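Putative tetR-family transcriptional regulatory protein (Streptomyces coelicolor, PDB 2DG8) probably binds DNA through a helix-turn-helix motif to regulate transcription, with a helical C-terminal domain likely to sense a ligand. Local coordinates at residues 70-75 against 94-99; 85-90 against 169-174. One frame throughout, in Å; residues are numbered along the deposited sequence.

Interaction 1. Residues 70-75 against 94-99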
ATOM      1  N   ALA A  70       5.042  17.519  -0.949  1.00 35.96           N
ATOM      2  CA  ALA A  70       4.635  18.880  -1.243  1.00 35.83           C
ATOM      3  C   ALA A  70       3.114  18.966  -1.219  1.00 35.79           C
ATOM      4  O   ALA A  70       2.547  20.018  -0.928  1.00 39.22           O
ATOM      5  CB  ALA A  70       5.165  19.302  -2.605  1.00 33.17           C
ATOM      6  N   VAL A  71       2.451  17.861  -1.543  1.00 36.43           N
ATOM      7  CA  VAL A  71       0.994  17.846  -1.536  1.00 35.36           C
ATOM      8  C   VAL A  71       0.532  18.001  -0.092  1.00 34.79           C
ATOM      9  O   VAL A  71      -0.495  18.626   0.174  1.00 34.85           O
ATOM     10  CB  VAL A  71       0.425  16.540  -2.125  1.00 32.15           C
ATOM     11  CG1 VAL A  71      -1.089  16.536  -2.001  1.00 33.71           C
ATOM     12  CG2 VAL A  71       0.813  16.425  -3.594  1.00 33.82           C
ATOM     13  N   PHE A  72       1.299  17.426   0.831  1.00 34.84           N
ATOM     14  CA  PHE A  72       0.992  17.532   2.248  1.00 37.54           C
ATOM     15  C   PHE A  72       1.164  18.999   2.639  1.00 40.00           C
ATOM     16  O   PHE A  72       0.329  19.572   3.339  1.00 38.35           O
ATOM     17  CB  PHE A  72       1.946  16.657   3.071  1.00 36.93           C
ATOM     18  CG  PHE A  72       1.474  15.232   3.244  1.00 36.41           C
ATOM     19  CD1 PHE A  72       1.231  14.720   4.515  1.00 36.22           C
ATOM     20  CD2 PHE A  72       1.246  14.416   2.142  1.00 36.94           C
ATOM     21  CE1 PHE A  72       0.770  13.410   4.690  1.00 36.69           C
ATOM     22  CE2 PHE A  72       0.786  13.101   2.302  1.00 38.32           C
ATOM     23  CZ  PHE A  72       0.544  12.601   3.577  1.00 38.45           C
ATOM     24  N   ASP A  73       2.251  19.597   2.163  1.00 40.08           N
ATOM     25  CA  ASP A  73       2.550  20.989   2.447  1.00 42.69           C
ATOM     26  C   ASP A  73       1.456  21.896   1.902  1.00 44.88           C
ATOM     27  O   ASP A  73       1.025  22.836   2.571  1.00 45.10           O
ATOM     28  CB  ASP A  73       3.877  21.389   1.816  1.00 42.56           C
ATOM     29  CG  ASP A  73       4.284  22.800   2.183  1.00 44.22           C
ATOM     30  OD1 ASP A  73       5.187  23.351   1.519  1.00 41.00           O
ATOM     31  OD2 ASP A  73       3.700  23.350   3.144  1.00 45.55           O
ATOM     32  N   GLU A  74       1.013  21.613   0.682  1.00 44.98           N
ATOM     33  CA  GLU A  74      -0.034  22.408   0.058  1.00 46.56           C
ATOM     34  C   GLU A  74      -1.300  22.464   0.921  1.00 46.89           C
ATOM     35  O   GLU A  74      -1.863  23.540   1.141  1.00 49.51           O
ATOM     36  CB  GLU A  74      -0.394  21.833  -1.316  1.00 47.73           C
ATOM     37  CG  GLU A  74      -1.357  22.713  -2.114  1.00 52.88           C
ATOM     38  CD  GLU A  74      -1.908  22.025  -3.357  1.00 54.68           C
ATOM     39  OE1 GLU A  74      -1.109  21.502  -4.165  1.00 53.88           O
ATOM     40  OE2 GLU A  74      -3.147  22.016  -3.526  1.00 58.05           O
ATOM     41  N   HIS A  75      -1.747  21.307   1.401  1.00 44.49           N
ATOM     42  CA  HIS A  75      -2.951  21.237   2.220  1.00 41.99           C
ATOM     43  C   HIS A  75      -2.759  21.713   3.646  1.00 42.29           C
ATOM     44  O   HIS A  75      -3.540  22.525   4.144  1.00 41.30           O
ATOM     45  CB  HIS A  75      -3.502  19.804   2.256  1.00 37.72           C
ATOM     46  CG  HIS A  75      -4.202  19.396   1.001  1.00 36.55           C
ATOM     47  ND1 HIS A  75      -3.528  18.960  -0.119  1.00 36.60           N
ATOM     48  CD2 HIS A  75      -5.515  19.405   0.671  1.00 35.40           C
ATOM     49  CE1 HIS A  75      -4.394  18.717  -1.085  1.00 35.72           C
ATOM     50  NE2 HIS A  75      -5.607  18.979  -0.633  1.00 37.71           N
ATOM     51  N   HIS A  94      -8.786  12.484   0.459  1.00 32.50           N
ATOM     52  CA  HIS A  94      -9.605  12.278  -0.727  1.00 32.82           C
ATOM     53  C   HIS A  94      -8.862  12.595  -2.024  1.00 33.16           C
ATOM     54  O   HIS A  94      -8.991  11.880  -3.020  1.00 31.24           O
ATOM     55  CB  HIS A  94     -10.913  13.067  -0.607  1.00 32.29           C
ATOM     56  CG  HIS A  94     -11.884  12.448   0.355  1.00 34.46           C
ATOM     57  ND1 HIS A  94     -13.182  12.142   0.006  1.00 35.21           N
ATOM     58  CD2 HIS A  94     -11.724  12.005   1.624  1.00 32.63           C
ATOM     59  CE1 HIS A  94     -13.776  11.531   1.014  1.00 32.50           C
ATOM     60  NE2 HIS A  94     -12.914  11.434   2.009  1.00 32.67           N
ATOM     61  N   GLU A  95      -8.053  13.641  -2.011  1.00 33.64           N
ATOM     62  CA  GLU A  95      -7.300  13.976  -3.210  1.00 36.26           C
ATOM     63  C   GLU A  95      -6.304  12.855  -3.559  1.00 34.03           C
ATOM     64  O   GLU A  95      -6.215  12.430  -4.703  1.00 31.97           O
ATOM     65  CB  GLU A  95      -6.552  15.296  -3.020  1.00 36.99           C
ATOM     66  CG  GLU A  95      -5.760  15.714  -4.248  1.00 44.34           C
ATOM     67  CD  GLU A  95      -5.074  17.060  -4.087  1.00 45.53           C
ATOM     68  OE1 GLU A  95      -5.704  17.988  -3.527  1.00 49.55           O
ATOM     69  OE2 GLU A  95      -3.917  17.190  -4.537  1.00 43.70           O
ATOM     70  N   LEU A  96      -5.571  12.368  -2.564  1.00 33.68           N
ATOM     71  CA  LEU A  96      -4.585  11.316  -2.801  1.00 34.15           C
ATOM     72  C   LEU A  96      -5.209   9.991  -3.218  1.00 33.07           C
ATOM     73  O   LEU A  96      -4.580   9.207  -3.918  1.00 33.83           O
ATOM     74  CB  LEU A  96      -3.744  11.064  -1.551  1.00 36.14           C
ATOM     75  CG  LEU A  96      -2.836  12.141  -0.952  1.00 39.04           C
ATOM     76  CD1 LEU A  96      -2.361  11.651   0.419  1.00 36.77           C
ATOM     77  CD2 LEU A  96      -1.652  12.426  -1.870  1.00 37.34           C
ATOM     78  N   SER A  97      -6.432   9.728  -2.773  1.00 30.26           N
ATOM     79  CA  SER A  97      -7.084   8.477  -3.110  1.00 32.80           C
ATOM     80  C   SER A  97      -7.746   8.444  -4.479  1.00 32.98           C
ATOM     81  O   SER A  97      -7.968   7.362  -5.015  1.00 33.95           O
ATOM     82  CB  SER A  97      -8.135   8.111  -2.054  1.00 32.02           C
ATOM     83  OG  SER A  97      -9.283   8.946  -2.152  1.00 33.54           O
ATOM     84  N   GLU A  98      -8.054   9.599  -5.061  1.00 33.24           N
ATOM     85  CA  GLU A  98      -8.744   9.571  -6.351  1.00 36.05           C
ATOM     86  C   GLU A  98      -8.353  10.536  -7.460  1.00 36.52           C
ATOM     87  O   GLU A  98      -8.801  10.370  -8.594  1.00 36.44           O
ATOM     88  CB  GLU A  98     -10.252   9.712  -6.119  1.00 36.92           C
ATOM     89  CG  GLU A  98     -10.648  10.898  -5.262  1.00 38.90           C
ATOM     90  CD  GLU A  98     -12.158  11.012  -5.088  1.00 41.17           C
ATOM     91  OE1 GLU A  98     -12.807   9.997  -4.750  1.00 39.67           O
ATOM     92  OE2 GLU A  98     -12.695  12.124  -5.285  1.00 42.58           O
ATOM     93  N   ASP A  99      -7.531  11.533  -7.161  1.00 36.67           N
ATOM     94  CA  ASP A  99      -7.176  12.505  -8.183  1.00 35.65           C
ATOM     95  C   ASP A  99      -6.182  12.050  -9.236  1.00 33.92           C
ATOM     96  O   ASP A  99      -6.337  12.375 -10.398  1.00 30.50           O
ATOM     97  CB  ASP A  99      -6.691  13.798  -7.531  1.00 39.22           C
ATOM     98  CG  ASP A  99      -7.838  14.624  -6.953  1.00 45.42           C
ATOM     99  OD1 ASP A  99      -7.587  15.736  -6.444  1.00 47.25           O
ATOM    100  OD2 ASP A  99      -8.999  14.159  -7.009  1.00 48.90           O
TER
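Phe-72 and Val-71 meet Leu-96 through its two methyl branches, one residue to each branch. CD1 of Leu-96 lies 3.9 Å from CE2 of Phe-72, approaching the ring obliquely while the two side chains cross at about a right angle. CD2 of Leu-96 is 4.2 Å from CG1 of Val-71, a looser touch in which the side chains slide past each other in opposite directions. Val-71 has CG1 anti to its backbone N (chi1 176°), which places this methyl in the space between the helices; it also lies 3.9 Å from OE2 of Glu-95.

The segments belong to helices 53-77 and 82-98, whose local axes run at 145° and come no nearer than 11.8 Å. In the TetR fold the first of these is the long helix leading from the DNA-binding domain into the C-terminal domain, and the apolar contact is made near its C-terminal end. Leu-92 also packs on Val-71 and Phe-72, and Ile-151 of helix 141-159 touches Phe-72.

The clear polar bond of His-75 stays within helix 53-77: its ND1 donates to O of Val-71 at 3.1 Å with an N-H...O angle of 166°, holding the side chain against its own helix. The oxygen lies almost in the imidazole plane, which helps to fix the ring's rotation; His-75 N and ND1 reach this oxygen from opposite faces of the carbonyl plane.

Interaction 2. Residues 85-90 against 169-174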
ATOM      1  N   ALA A  85      -6.658  22.217  10.127  1.00 38.23           N
ATOM      2  CA  ALA A  85      -5.719  21.142   9.832  1.00 37.62           C
ATOM      3  C   ALA A  85      -6.462  19.823   9.639  1.00 37.80           C
ATOM      4  O   ALA A  85      -6.205  19.098   8.679  1.00 36.25           O
ATOM      5  CB  ALA A  85      -4.707  21.002  10.956  1.00 36.18           C
ATOM      6  N   ARG A  86      -7.382  19.520  10.553  1.00 36.62           N
ATOM      7  CA  ARG A  86      -8.157  18.287  10.471  1.00 37.09           C
ATOM      8  C   ARG A  86      -8.943  18.261   9.168  1.00 38.17           C
ATOM      9  O   ARG A  86      -9.017  17.232   8.493  1.00 36.88           O
ATOM     10  CB  ARG A  86      -9.136  18.177  11.648  1.00 36.40           C
ATOM     11  CG  ARG A  86      -8.483  18.110  13.013  1.00 38.77           C
ATOM     12  CD  ARG A  86      -9.522  17.881  14.104  1.00 37.69           C
ATOM     13  NE  ARG A  86      -8.910  17.668  15.417  1.00 41.48           N
ATOM     14  CZ  ARG A  86      -8.710  18.621  16.327  1.00 42.83           C
ATOM     15  NH1 ARG A  86      -8.143  18.316  17.489  1.00 44.78           N
ATOM     16  NH2 ARG A  86      -9.085  19.873  16.084  1.00 39.70           N
ATOM     17  N   GLU A  87      -9.538  19.402   8.832  1.00 38.21           N
ATOM     18  CA  GLU A  87     -10.334  19.547   7.612  1.00 39.76           C
ATOM     19  C   GLU A  87      -9.407  19.427   6.400  1.00 38.81           C
ATOM     20  O   GLU A  87      -9.773  18.874   5.361  1.00 35.56           O
ATOM     21  CB  GLU A  87     -11.006  20.922   7.608  1.00 43.29           C
ATOM     22  CG  GLU A  87     -12.311  21.002   6.826  1.00 50.29           C
ATOM     23  CD  GLU A  87     -13.468  20.326   7.547  1.00 49.72           C
ATOM     24  OE1 GLU A  87     -13.634  20.559   8.762  1.00 51.04           O
ATOM     25  OE2 GLU A  87     -14.218  19.573   6.898  1.00 51.26           O
ATOM     26  N   ALA A  88      -8.203  19.970   6.551  1.00 37.78           N
ATOM     27  CA  ALA A  88      -7.203  19.945   5.497  1.00 37.58           C
ATOM     28  C   ALA A  88      -6.766  18.509   5.224  1.00 36.14           C
ATOM     29  O   ALA A  88      -6.552  18.125   4.072  1.00 35.81           O
ATOM     30  CB  ALA A  88      -5.989  20.795   5.909  1.00 37.44           C
ATOM     31  N   VAL A  89      -6.629  17.726   6.290  1.00 34.47           N
ATOM     32  CA  VAL A  89      -6.207  16.341   6.169  1.00 32.77           C
ATOM     33  C   VAL A  89      -7.256  15.519   5.432  1.00 33.11           C
ATOM     34  O   VAL A  89      -6.914  14.625   4.662  1.00 32.68           O
ATOM     35  CB  VAL A  89      -5.938  15.713   7.555  1.00 31.84           C
ATOM     36  CG1 VAL A  89      -5.705  14.200   7.415  1.00 29.19           C
ATOM     37  CG2 VAL A  89      -4.713  16.374   8.190  1.00 29.66           C
ATOM     38  N   ALA A  90      -8.530  15.821   5.670  1.00 30.40           N
ATOM     39  CA  ALA A  90      -9.605  15.097   5.001  1.00 29.28           C
ATOM     40  C   ALA A  90      -9.473  15.344   3.510  1.00 29.47           C
ATOM     41  O   ALA A  90      -9.623  14.426   2.697  1.00 29.41           O
ATOM     42  CB  ALA A  90     -10.984  15.573   5.504  1.00 25.92           C
ATOM     43  N   LEU A 169     -17.025  10.207   7.188  1.00 32.44           N
ATOM     44  CA  LEU A 169     -16.339   9.088   7.819  1.00 31.93           C
ATOM     45  C   LEU A 169     -14.845   9.401   7.922  1.00 30.65           C
ATOM     46  O   LEU A 169     -14.210   9.091   8.919  1.00 30.84           O
ATOM     47  CB  LEU A 169     -16.566   7.813   6.993  1.00 33.93           C
ATOM     48  CG  LEU A 169     -16.096   6.453   7.522  1.00 35.68           C
ATOM     49  CD1 LEU A 169     -14.586   6.341   7.402  1.00 41.26           C
ATOM     50  CD2 LEU A 169     -16.557   6.275   8.954  1.00 36.00           C
ATOM     51  N   THR A 170     -14.285  10.015   6.885  1.00 29.49           N
ATOM     52  CA  THR A 170     -12.871  10.370   6.896  1.00 29.54           C
ATOM     53  C   THR A 170     -12.612  11.418   7.989  1.00 29.51           C
ATOM     54  O   THR A 170     -11.678  11.299   8.776  1.00 29.34           O
ATOM     55  CB  THR A 170     -12.406  10.954   5.527  1.00 30.08           C
ATOM     56  OG1 THR A 170     -12.519   9.952   4.500  1.00 29.10           O
ATOM     57  CG2 THR A 170     -10.935  11.406   5.613  1.00 29.92           C
ATOM     58  N   LEU A 171     -13.462  12.431   8.044  1.00 30.72           N
ATOM     59  CA  LEU A 171     -13.298  13.491   9.022  1.00 31.14           C
ATOM     60  C   LEU A 171     -13.428  12.985  10.455  1.00 29.54           C
ATOM     61  O   LEU A 171     -12.706  13.434  11.339  1.00 30.10           O
ATOM     62  CB  LEU A 171     -14.315  14.598   8.752  1.00 32.67           C
ATOM     63  CG  LEU A 171     -13.995  15.941   9.397  1.00 37.87           C
ATOM     64  CD1 LEU A 171     -12.637  16.461   8.897  1.00 35.39           C
ATOM     65  CD2 LEU A 171     -15.112  16.920   9.059  1.00 40.13           C
ATOM     66  N   GLU A 172     -14.334  12.039  10.685  1.00 30.30           N
ATOM     67  CA  GLU A 172     -14.518  11.491  12.029  1.00 30.02           C
ATOM     68  C   GLU A 172     -13.288  10.719  12.507  1.00 28.04           C
ATOM     69  O   GLU A 172     -12.864  10.868  13.647  1.00 28.49           O
ATOM     70  CB  GLU A 172     -15.742  10.564  12.087  1.00 31.68           C
ATOM     71  CG  GLU A 172     -16.145  10.207  13.514  1.00 35.25           C
ATOM     72  CD  GLU A 172     -17.323   9.256  13.581  1.00 38.45           C
ATOM     73  OE1 GLU A 172     -17.153   8.060  13.259  1.00 39.01           O
ATOM     74  OE2 GLU A 172     -18.429   9.705  13.951  1.00 42.45           O
ATOM     75  N   ALA A 173     -12.725   9.881  11.643  1.00 28.90           N
ATOM     76  CA  ALA A 173     -11.543   9.097  12.021  1.00 29.48           C
ATOM     77  C   ALA A 173     -10.421  10.063  12.371  1.00 29.45           C
ATOM     78  O   ALA A 173      -9.697   9.884  13.354  1.00 30.33           O
ATOM     79  CB  ALA A 173     -11.113   8.184  10.871  1.00 26.60           C
ATOM     80  N   ILE A 174     -10.280  11.098  11.556  1.00 29.50           N
ATOM     81  CA  ILE A 174      -9.255  12.091  11.796  1.00 30.90           C
ATOM     82  C   ILE A 174      -9.498  12.770  13.142  1.00 32.13           C
ATOM     83  O   ILE A 174      -8.577  12.892  13.953  1.00 34.38           O
ATOM     84  CB  ILE A 174      -9.236  13.121  10.649  1.00 29.95           C
ATOM     85  CG1 ILE A 174      -8.735  12.432   9.371  1.00 28.87           C
ATOM     86  CG2 ILE A 174      -8.363  14.305  11.018  1.00 30.58           C
ATOM     87  CD1 ILE A 174      -9.050  13.162   8.083  1.00 30.05           C
TER
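Ile-174 meets helix 82-98 with two separate branches. Its CD1 lies 3.6 Å from CG1 of Val-89 and also touches the backbone N and CB of Ala-90, whereas CG2 reaches CB of Arg-86 at 4.0 Å. With CG1 anti to the carbonyl carbon and CG2 anti to the backbone N (chi1 -69°), the CG1 and CG2 branches leave CB in different directions, CG1 carrying CD1 toward Val-89 and Ala-90. Leu-171 fills the next position: CD1 is 3.7 Å from O of Arg-86 and 3.9 Å from CB of Ala-90. The small Ala-90 side chain is consistent with the close backbone approach, its CA being 5.7 Å from that of Leu-171. CG2 of Thr-170 adds a contact with CA of Ala-90 at 4.0 Å.

At the margin, the carboxylate of Glu-87 crosses Leu-171 obliquely, with OE2 3.5 Å from CD2. A bend at chi2 (74°) turns CD of Glu-87 back from an extended course, and a salt bridge from OE2 to Arg-167 holds the carboxylate there. An alanine in place of Glu-87 would probably leave Arg-167 without this charge partner and remove the contact on CD2 of Leu-171.

Farther out, Arg-86 NE is hydrogen-bonded to Thr-178 OG1, which is also bonded to O of Ile-174; this ties the guanidinium to Thr-178, just past helix 167-177. Thr-170 turns its hydroxyl to His-165. Val-89 and Thr-170 also pack on helix 141-159. The local axes approach to 9.2 Å at 133°, an apolar helix pair with polar margins, by which the last helix of the chain closes against helix 82-98 in the all-helical C-terminal domain of a TetR-type regulator.

Both contacts use helix 82-98, interaction 2 near its start and interaction 1 at its end, with centres about 13 Å apart. Along the chain the order is 70-75, 85-90, 94-99 and 169-174, so the segments alternate. Helix 82-98 is thereby packed against the end of helix 53-77 in one contact and against helix 167-177 in the other. A probable hydrogen bond between His-94 NE2 and Thr-170 OG1, 2.9 Å long, joins them, and CB of Ala-88 packs on O of His-75. Helix 82-98 thus connects the long helix from the DNA-binding side with the C-terminal helix, whose residues Leu-169 and Ala-173 pack on Gln-146 of the second subunit.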